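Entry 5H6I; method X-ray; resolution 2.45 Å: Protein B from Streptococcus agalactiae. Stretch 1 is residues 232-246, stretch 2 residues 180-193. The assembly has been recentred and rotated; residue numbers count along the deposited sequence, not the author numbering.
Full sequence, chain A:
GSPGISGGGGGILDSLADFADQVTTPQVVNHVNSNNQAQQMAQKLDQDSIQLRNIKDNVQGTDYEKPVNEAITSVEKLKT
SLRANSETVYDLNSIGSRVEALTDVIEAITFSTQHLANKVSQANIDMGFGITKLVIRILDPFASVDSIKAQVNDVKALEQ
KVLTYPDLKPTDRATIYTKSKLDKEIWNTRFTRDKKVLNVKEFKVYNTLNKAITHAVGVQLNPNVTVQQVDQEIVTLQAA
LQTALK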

# COMPACT_ATOMS: atom_id res chain seq x y z
N GLN A 232 -6.40 8.33 20.91
CA GLN A 232 -5.84 8.60 22.23
C GLN A 232 -4.56 7.81 22.47
O GLN A 232 -3.64 8.30 23.12
CB GLN A 232 -6.87 8.28 23.31
CG GLN A 232 -8.28 8.74 22.99
CD GLN A 232 -9.28 8.37 24.07
OE1 GLN A 232 -9.61 9.17 24.94
NE2 GLN A 232 -9.77 7.13 24.02
N GLU A 233 -4.49 6.59 21.94
CA GLU A 233 -3.27 5.80 22.08
C GLU A 233 -2.10 6.46 21.35
O GLU A 233 -0.95 6.36 21.81
CB GLU A 233 -3.49 4.38 21.55
CG GLU A 233 -2.38 3.41 21.92
CD GLU A 233 -2.21 3.26 23.42
OE1 GLU A 233 -3.23 3.28 24.14
OE2 GLU A 233 -1.05 3.12 23.87
N ILE A 234 -2.36 7.13 20.23
CA ILE A 234 -1.31 7.85 19.53
C ILE A 234 -0.81 9.01 20.38
O ILE A 234 0.40 9.27 20.46
CB ILE A 234 -1.81 8.32 18.15
CG1 ILE A 234 -1.98 7.13 17.20
CG2 ILE A 234 -0.87 9.36 17.56
CD1 ILE A 234 -2.44 7.51 15.81
N VAL A 235 -1.72 9.72 21.04
CA VAL A 235 -1.34 10.85 21.89
C VAL A 235 -0.67 10.36 23.16
O VAL A 235 0.30 10.96 23.65
CB VAL A 235 -2.57 11.72 22.19
CG1 VAL A 235 -2.42 12.43 23.52
CG2 VAL A 235 -2.80 12.72 21.06
N THR A 236 -1.16 9.25 23.73
CA THR A 236 -0.54 8.69 24.92
C THR A 236 0.89 8.24 24.65
O THR A 236 1.79 8.50 25.45
CB THR A 236 -1.37 7.52 25.45
OG1 THR A 236 -2.70 7.97 25.76
CG2 THR A 236 -0.73 6.92 26.69
N LEU A 237 1.11 7.58 23.51
CA LEU A 237 2.46 7.16 23.16
C LEU A 237 3.34 8.37 22.85
O LEU A 237 4.53 8.39 23.20
CB LEU A 237 2.43 6.19 21.98
CG LEU A 237 3.78 5.63 21.54
CD1 LEU A 237 4.42 4.82 22.66
CD2 LEU A 237 3.64 4.79 20.28
N GLN A 238 2.78 9.38 22.19
CA GLN A 238 3.53 10.61 21.94
C GLN A 238 3.87 11.31 23.24
O GLN A 238 4.96 11.89 23.38
CB GLN A 238 2.74 11.53 21.02
CG GLN A 238 2.88 11.21 19.54
CD GLN A 238 2.10 12.16 18.66
OE1 GLN A 238 1.05 12.67 19.06
NE2 GLN A 238 2.60 12.41 17.46
N ALA A 239 2.96 11.28 24.22
CA ALA A 239 3.25 11.86 25.52
C ALA A 239 4.30 11.05 26.27
O ALA A 239 5.08 11.62 27.04
CB ALA A 239 1.96 11.95 26.35
N ALA A 240 4.33 9.73 26.06
CA ALA A 240 5.35 8.91 26.70
C ALA A 240 6.73 9.14 26.08
O ALA A 240 7.75 8.96 26.76
CB ALA A 240 4.97 7.44 26.62
N LEU A 241 6.77 9.52 24.80
CA LEU A 241 8.05 9.83 24.18
C LEU A 241 8.61 11.15 24.70
O LEU A 241 9.80 11.25 25.00
CB LEU A 241 7.91 9.86 22.66
CG LEU A 241 9.17 10.23 21.88
CD1 LEU A 241 10.29 9.25 22.19
CD2 LEU A 241 8.89 10.25 20.38
N GLN A 242 7.76 12.18 24.80
CA GLN A 242 8.21 13.45 25.36
C GLN A 242 8.54 13.33 26.84
O GLN A 242 9.37 14.08 27.35
CB GLN A 242 7.15 14.53 25.13
CG GLN A 242 7.42 15.40 23.91
CD GLN A 242 7.85 14.59 22.70
OE1 GLN A 242 9.01 14.66 22.27
NE2 GLN A 242 6.93 13.83 22.13
N THR A 243 7.89 12.39 27.54
CA THR A 243 8.26 12.11 28.92
C THR A 243 9.68 11.55 28.99
O THR A 243 10.47 11.93 29.87
CB THR A 243 7.27 11.13 29.54
OG1 THR A 243 6.02 11.80 29.76
CG2 THR A 243 7.79 10.59 30.87
N ALA A 244 10.03 10.65 28.07
CA ALA A 244 11.37 10.08 28.04
C ALA A 244 12.41 11.06 27.51
O ALA A 244 13.60 10.84 27.72
CB ALA A 244 11.38 8.80 27.19
N LEU A 245 11.98 12.13 26.84
CA LEU A 245 12.90 13.08 26.24
C LEU A 245 13.11 14.34 27.08
O LEU A 245 13.97 15.15 26.73
CB LEU A 245 12.40 13.49 24.85
CG LEU A 245 12.52 12.43 23.75
CD1 LEU A 245 11.82 12.89 22.48
CD2 LEU A 245 13.98 12.11 23.48
N LYS A 246 12.37 14.51 28.16
CA LYS A 246 12.49 15.70 29.00
C LYS A 246 13.81 15.70 29.77
O LYS A 246 14.12 16.65 30.49
CB LYS A 246 11.32 15.80 29.97
CG LYS A 246 11.37 14.81 31.12
CD LYS A 246 10.31 15.11 32.16
CE LYS A 246 10.58 16.43 32.86
NZ LYS A 246 9.54 16.74 33.88
OXT LYS A 246 14.60 14.76 29.69
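Stretch 2 (180-193) SKLDKEIWNTRFTR

Stretch 2 packs against stretch 1 as a nearly parallel helix, in a largely apolar contact that is supplemented by a single weak hydrogen bond between side chains. Residues 180-193 are helical throughout, within a helix that extends beyond both ends of the stretch, and their N-to-C direction lies 10° from that of the helix in stretch 1. The axes approach to 9.8 Å, and the two stretches together bury 581 Å². With so small an angle the helices stay side by side along their length, and the register advances in step: the CA atoms of Ile234 and Leu182 are 5.8 Å apart, those of Leu237 and Ile186 7.8 Å, and those of Leu241 and Thr189 6.7 Å.

At the N-terminal end, Ile234 reaches across with its side chain extended (chi1 m, chi2 t). Its CD1 lies 3.7 Å from Leu182 N and 3.8 Å from Lys181 CB, while its CG1 is 4.0 Å from Leu182 CB. One turn on, Leu237 points toward stretch 2, and its CD2 sits 4.0 Å from Ile186 CG1 and 3.6 Å from Thr189 OG1. That hydroxyl is already engaged within its own helix, donating to Glu185 O at 2.6 Å, so a polar side chain can face the leucine with its donor satisfied.

Glu185 also points toward stretch 1. Its CG lies 4.0 Å from Ile234 CG2, and its OE2 accepts the weak hydrogen bond from Gln238 NE2 (3.4 Å, with an N-H...acceptor angle of 135°). Farther along, Leu241 CD1 meets Thr189 CG2 at 3.8 Å and Leu241 CD2 approaches Thr192 CB at 4.3 Å. The contact thins out at Leu245, whose CD1 is 4.4 Å from Thr192 CG2.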

# COMPACT_ATOMS: atom_id res chain seq x y z
N SER A 180 -3.22 2.20 10.87
CA SER A 180 -1.99 2.46 10.12
C SER A 180 -1.23 3.64 10.70
O SER A 180 0.01 3.65 10.71
CB SER A 180 -2.33 2.71 8.64
OG SER A 180 -1.15 2.92 7.88
N LYS A 181 -1.95 4.65 11.21
CA LYS A 181 -1.29 5.79 11.82
C LYS A 181 -0.64 5.41 13.14
O LYS A 181 0.47 5.86 13.45
CB LYS A 181 -2.29 6.93 12.02
CG LYS A 181 -3.30 7.09 10.90
CD LYS A 181 -2.63 7.34 9.56
CE LYS A 181 -3.60 7.12 8.41
NZ LYS A 181 -4.30 5.81 8.54
N LEU A 182 -1.32 4.58 13.94
CA LEU A 182 -0.71 4.09 15.18
C LEU A 182 0.49 3.21 14.88
O LEU A 182 1.51 3.27 15.58
CB LEU A 182 -1.76 3.32 16.00
CG LEU A 182 -1.31 2.37 17.11
CD1 LEU A 182 -0.43 3.08 18.14
CD2 LEU A 182 -2.52 1.74 17.79
N ASP A 183 0.40 2.39 13.82
CA ASP A 183 1.54 1.56 13.43
C ASP A 183 2.74 2.42 13.05
O ASP A 183 3.87 2.13 13.44
CB ASP A 183 1.14 0.65 12.26
CG ASP A 183 2.12 -0.49 12.05
OD1 ASP A 183 3.26 -0.22 11.62
OD2 ASP A 183 1.75 -1.65 12.33
N LYS A 184 2.51 3.49 12.28
CA LYS A 184 3.60 4.39 11.93
C LYS A 184 4.11 5.16 13.14
O LYS A 184 5.30 5.49 13.21
CB LYS A 184 3.14 5.36 10.84
CG LYS A 184 4.15 5.54 9.71
CD LYS A 184 4.40 4.22 8.99
CE LYS A 184 5.20 4.44 7.71
NZ LYS A 184 6.53 5.06 7.98
N GLU A 185 3.23 5.44 14.11
CA GLU A 185 3.67 6.14 15.31
C GLU A 185 4.51 5.25 16.21
O GLU A 185 5.41 5.74 16.90
CB GLU A 185 2.46 6.68 16.08
CG GLU A 185 2.80 7.76 17.10
CD GLU A 185 3.46 8.97 16.47
OE1 GLU A 185 3.08 9.33 15.33
OE2 GLU A 185 4.35 9.57 17.12
N ILE A 186 4.24 3.94 16.21
CA ILE A 186 5.04 3.02 17.01
C ILE A 186 6.46 2.95 16.46
O ILE A 186 7.44 2.99 17.23
CB ILE A 186 4.38 1.63 17.04
CG1 ILE A 186 3.11 1.67 17.90
CG2 ILE A 186 5.35 0.58 17.56
CD1 ILE A 186 2.34 0.37 17.90
N TRP A 187 6.61 2.85 15.14
CA TRP A 187 7.94 2.79 14.55
C TRP A 187 8.64 4.14 14.60
O TRP A 187 9.88 4.19 14.61
CB TRP A 187 7.84 2.29 13.11
CG TRP A 187 7.45 0.84 13.01
CD1 TRP A 187 6.26 0.35 12.56
CD2 TRP A 187 8.24 -0.29 13.39
NE1 TRP A 187 6.26 -1.02 12.62
CE2 TRP A 187 7.47 -1.44 13.13
CE3 TRP A 187 9.52 -0.44 13.91
CZ2 TRP A 187 7.94 -2.73 13.38
CZ3 TRP A 187 9.99 -1.72 14.16
CH2 TRP A 187 9.20 -2.85 13.89
N ASN A 188 7.89 5.24 14.63
CA ASN A 188 8.51 6.55 14.79
C ASN A 188 9.03 6.73 16.21
O ASN A 188 10.08 7.36 16.42
CB ASN A 188 7.51 7.65 14.44
CG ASN A 188 7.39 7.88 12.95
OD1 ASN A 188 8.35 7.67 12.20
ND2 ASN A 188 6.22 8.31 12.50
N THR A 189 8.32 6.19 17.20
CA THR A 189 8.80 6.25 18.57
C THR A 189 9.95 5.28 18.79
O THR A 189 10.81 5.52 19.64
CB THR A 189 7.66 5.96 19.55
OG1 THR A 189 6.48 6.64 19.12
CG2 THR A 189 8.03 6.42 20.95
N ARG A 190 9.99 4.18 18.03
CA ARG A 190 11.10 3.25 18.12
C ARG A 190 12.37 3.83 17.52
O ARG A 190 13.47 3.57 18.02
CB ARG A 190 10.73 1.94 17.43
CG ARG A 190 9.95 0.99 18.32
CD ARG A 190 9.16 -0.03 17.52
NE ARG A 190 8.49 -0.97 18.41
CZ ARG A 190 7.94 -2.11 18.03
NH1 ARG A 190 7.97 -2.47 16.75
NH2 ARG A 190 7.36 -2.91 18.91
N PHE A 191 12.24 4.64 16.47
CA PHE A 191 13.40 5.25 15.84
C PHE A 191 14.00 6.33 16.73
O PHE A 191 15.22 6.38 16.93
CB PHE A 191 13.00 5.81 14.47
CG PHE A 191 14.05 6.69 13.85
CD1 PHE A 191 15.22 6.15 13.36
CD2 PHE A 191 13.85 8.06 13.75
CE1 PHE A 191 16.19 6.96 12.78
CE2 PHE A 191 14.81 8.87 13.17
CZ PHE A 191 15.98 8.32 12.69
N THR A 192 13.16 7.20 17.28
CA THR A 192 13.65 8.26 18.16
C THR A 192 14.16 7.71 19.48
O THR A 192 15.04 8.31 20.11
CB THR A 192 12.55 9.30 18.40
OG1 THR A 192 11.91 9.61 17.16
CG2 THR A 192 13.13 10.57 19.00
N ARG A 193 13.63 6.57 19.92
CA ARG A 193 14.09 5.96 21.17
C ARG A 193 15.53 5.48 21.05
O ARG A 193 16.36 5.76 21.92
CB ARG A 193 13.17 4.81 21.56
CG ARG A 193 13.65 3.99 22.74
CD ARG A 193 13.11 2.57 22.67
NE ARG A 193 13.54 1.89 21.46
CZ ARG A 193 13.02 0.75 21.02
NH1 ARG A 193 12.04 0.16 21.69
NH2 ARG A 193 13.47 0.19 19.90